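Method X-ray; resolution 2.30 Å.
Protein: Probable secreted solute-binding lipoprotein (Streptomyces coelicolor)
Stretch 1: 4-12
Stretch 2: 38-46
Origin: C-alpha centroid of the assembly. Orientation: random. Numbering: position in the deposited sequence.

Stretch 1 4-12: DSDPDTLVV
Stretch 2 38-46: PGVKIKNLV

Neighbouring parallel strands are stitched by a staggered ladder in which alternate residues on each strand supply both amide and carbonyl, and residues 4-12 and 38-46 of this solute-binding lipoprotein illustrate the rule. Strands 9-12 and 41-46 run parallel at 17°, their axes approaching to 4.7 Å, with T9 beside K41, L10 beside I42, V11 beside K43 and V12 beside N44 at CA-CA distances of 4.6-5.0 Å. Extended backbones (phi/psi T9 -136/106, L10 -98/122, V11 -105/125, V12 -116/120, K41 -80/141, I42 -124/128, K43 -123/136, N44 -110/131, L45 -110/114) set up five hydrogen bonds, donor first: K41 N to D8 O (2.8 Å), L10 N to K41 O (2.9 Å), K43 N to L10 O (3.1 Å), V12 N to K43 O (2.9 Å) and L45 N to V12 O (2.8 Å). D8, at 54/16, turns the chain into the ladder.

Side chains alternate between faces. L10, I42, V12 and N44 share one. I42 adopts m,m (chi1 -79°, chi2 -75°), which brings its CD1 to 3.4 Å from L10 CB; L10 lies between wells at -142°/-139°. Both are buried, as suits aliphatic chains, like T9 and the compact valines V11 and V12. V12 is t, and its CB lies 3.6 Å from OD1 of N44 (chi1 -80°, m), an oxygen hydrogen-bonded elsewhere.

T9, V11, K41 and K43 occupy the other face. T9 (m) places OG1 3.9 Å from K41 CB, while K41 (t,t,m,p) bends so its end leads away. K43, the most covered residue (83 Å²), is fully extended, all four angles t, and this reach carries NZ to 3.2 Å from D4 OD1, a salt bridge between exposed residues, with D4 at m. V11 (t) packs CG1 4.1 Å from CD1 of L45 (m,t). Together the stretches bury 587 Å².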

# COMPACT_ATOMS: atom_id res chain seq x y z
N ASP C 4 -5.48 31.53 -46.08
CA ASP C 4 -4.32 30.66 -45.75
C ASP C 4 -3.53 31.35 -44.64
O ASP C 4 -4.00 32.35 -44.09
CB ASP C 4 -3.43 30.49 -47.00
CG ASP C 4 -4.21 30.05 -48.24
OD1 ASP C 4 -5.40 30.44 -48.34
OD2 ASP C 4 -3.65 29.34 -49.09
N SER C 5 -2.35 30.78 -44.30
CA SER C 5 -1.39 31.35 -43.34
C SER C 5 -1.53 31.33 -41.83
O SER C 5 -0.56 30.97 -41.15
CB SER C 5 -1.12 32.80 -43.73
OG SER C 5 -0.22 33.41 -42.80
N ASP C 6 -2.66 31.79 -41.29
CA ASP C 6 -2.83 31.79 -39.83
C ASP C 6 -2.66 30.41 -39.26
O ASP C 6 -2.83 29.42 -39.95
CB ASP C 6 -4.21 32.29 -39.43
CG ASP C 6 -4.48 33.70 -39.91
OD1 ASP C 6 -3.50 34.49 -40.11
OD2 ASP C 6 -5.67 34.06 -40.08
N PRO C 7 -2.26 30.33 -37.98
CA PRO C 7 -2.10 29.01 -37.37
C PRO C 7 -3.55 28.52 -37.32
O PRO C 7 -4.45 29.19 -37.82
CB PRO C 7 -1.53 29.34 -35.98
CG PRO C 7 -0.82 30.61 -36.20
CD PRO C 7 -1.78 31.38 -37.08
N ASP C 8 -3.79 27.37 -36.71
CA ASP C 8 -5.15 26.82 -36.65
C ASP C 8 -5.76 26.74 -38.06
O ASP C 8 -6.98 26.62 -38.22
CB ASP C 8 -6.06 27.68 -35.75
CG ASP C 8 -5.30 28.47 -34.71
OD1 ASP C 8 -4.49 27.87 -33.96
OD2 ASP C 8 -5.51 29.70 -34.64
N THR C 9 -4.91 26.82 -39.07
CA THR C 9 -5.36 26.70 -40.46
C THR C 9 -4.36 25.81 -41.15
O THR C 9 -3.27 26.23 -41.44
CB THR C 9 -5.36 28.03 -41.20
OG1 THR C 9 -6.46 28.82 -40.75
CG2 THR C 9 -5.50 27.80 -42.69
N LEU C 10 -4.75 24.59 -41.43
CA LEU C 10 -3.87 23.67 -42.07
C LEU C 10 -4.19 23.69 -43.55
O LEU C 10 -5.33 23.43 -43.90
CB LEU C 10 -4.12 22.27 -41.52
CG LEU C 10 -3.01 21.28 -41.25
CD1 LEU C 10 -3.42 19.90 -41.68
CD2 LEU C 10 -1.75 21.72 -41.93
N VAL C 11 -3.23 24.01 -44.41
CA VAL C 11 -3.49 24.02 -45.86
C VAL C 11 -2.84 22.77 -46.44
O VAL C 11 -1.64 22.55 -46.26
CB VAL C 11 -2.89 25.26 -46.55
CG1 VAL C 11 -3.25 25.25 -48.03
CG2 VAL C 11 -3.39 26.53 -45.89
N VAL C 12 -3.64 21.98 -47.13
CA VAL C 12 -3.20 20.72 -47.73
C VAL C 12 -3.28 20.75 -49.25
O VAL C 12 -4.36 20.93 -49.82
CB VAL C 12 -4.08 19.55 -47.21
CG1 VAL C 12 -3.68 18.25 -47.90
CG2 VAL C 12 -3.94 19.42 -45.71
N PRO C 38 -12.96 21.33 -34.00
CA PRO C 38 -13.74 22.51 -34.41
C PRO C 38 -12.93 23.80 -34.57
O PRO C 38 -13.25 24.64 -35.41
CB PRO C 38 -14.79 22.61 -33.31
CG PRO C 38 -14.05 22.10 -32.10
CD PRO C 38 -13.35 20.89 -32.65
N GLY C 39 -11.87 23.96 -33.77
CA GLY C 39 -11.08 25.17 -33.86
C GLY C 39 -9.97 25.16 -34.90
O GLY C 39 -9.12 26.05 -34.91
N VAL C 40 -9.96 24.16 -35.78
CA VAL C 40 -8.93 24.06 -36.81
C VAL C 40 -9.50 24.07 -38.23
O VAL C 40 -10.20 23.13 -38.63
CB VAL C 40 -8.09 22.78 -36.64
CG1 VAL C 40 -7.03 22.70 -37.73
CG2 VAL C 40 -7.44 22.76 -35.27
N LYS C 41 -9.21 25.12 -38.99
CA LYS C 41 -9.68 25.20 -40.37
C LYS C 41 -8.80 24.36 -41.27
O LYS C 41 -7.58 24.31 -41.09
CB LYS C 41 -9.68 26.65 -40.87
CG LYS C 41 -9.83 26.76 -42.40
CD LYS C 41 -10.04 28.20 -42.90
CE LYS C 41 -11.45 28.72 -42.59
NZ LYS C 41 -11.69 28.89 -41.12
N ILE C 42 -9.42 23.70 -42.24
CA ILE C 42 -8.69 22.87 -43.19
C ILE C 42 -9.02 23.34 -44.59
O ILE C 42 -10.19 23.47 -44.95
CB ILE C 42 -9.09 21.37 -43.08
CG1 ILE C 42 -8.39 20.72 -41.89
CG2 ILE C 42 -8.72 20.63 -44.37
CD1 ILE C 42 -6.92 20.44 -42.12
N LYS C 43 -7.99 23.61 -45.39
CA LYS C 43 -8.23 24.02 -46.77
C LYS C 43 -7.53 23.07 -47.71
O LYS C 43 -6.39 22.70 -47.48
CB LYS C 43 -7.74 25.45 -47.02
CG LYS C 43 -8.20 25.99 -48.36
CD LYS C 43 -7.68 27.39 -48.64
CE LYS C 43 -8.17 27.87 -50.00
NZ LYS C 43 -7.53 29.15 -50.40
N ASN C 44 -8.21 22.66 -48.77
CA ASN C 44 -7.60 21.76 -49.75
C ASN C 44 -7.33 22.43 -51.08
O ASN C 44 -8.20 23.09 -51.64
CB ASN C 44 -8.49 20.53 -50.00
CG ASN C 44 -8.36 19.48 -48.92
OD1 ASN C 44 -7.30 18.90 -48.72
ND2 ASN C 44 -9.45 19.24 -48.21
N LEU C 45 -6.11 22.26 -51.58
CA LEU C 45 -5.74 22.79 -52.89
C LEU C 45 -5.59 21.51 -53.71
O LEU C 45 -4.71 20.70 -53.45
CB LEU C 45 -4.41 23.56 -52.84
CG LEU C 45 -4.41 24.93 -52.14
CD1 LEU C 45 -2.98 25.49 -52.08
CD2 LEU C 45 -5.33 25.90 -52.89
N VAL C 46 -6.46 21.32 -54.69
CA VAL C 46 -6.41 20.11 -55.49
C VAL C 46 -5.76 20.31 -56.85
O VAL C 46 -6.06 21.26 -57.57
CB VAL C 46 -7.82 19.50 -55.69
CG1 VAL C 46 -7.73 18.24 -56.56
CG2 VAL C 46 -8.44 19.17 -54.34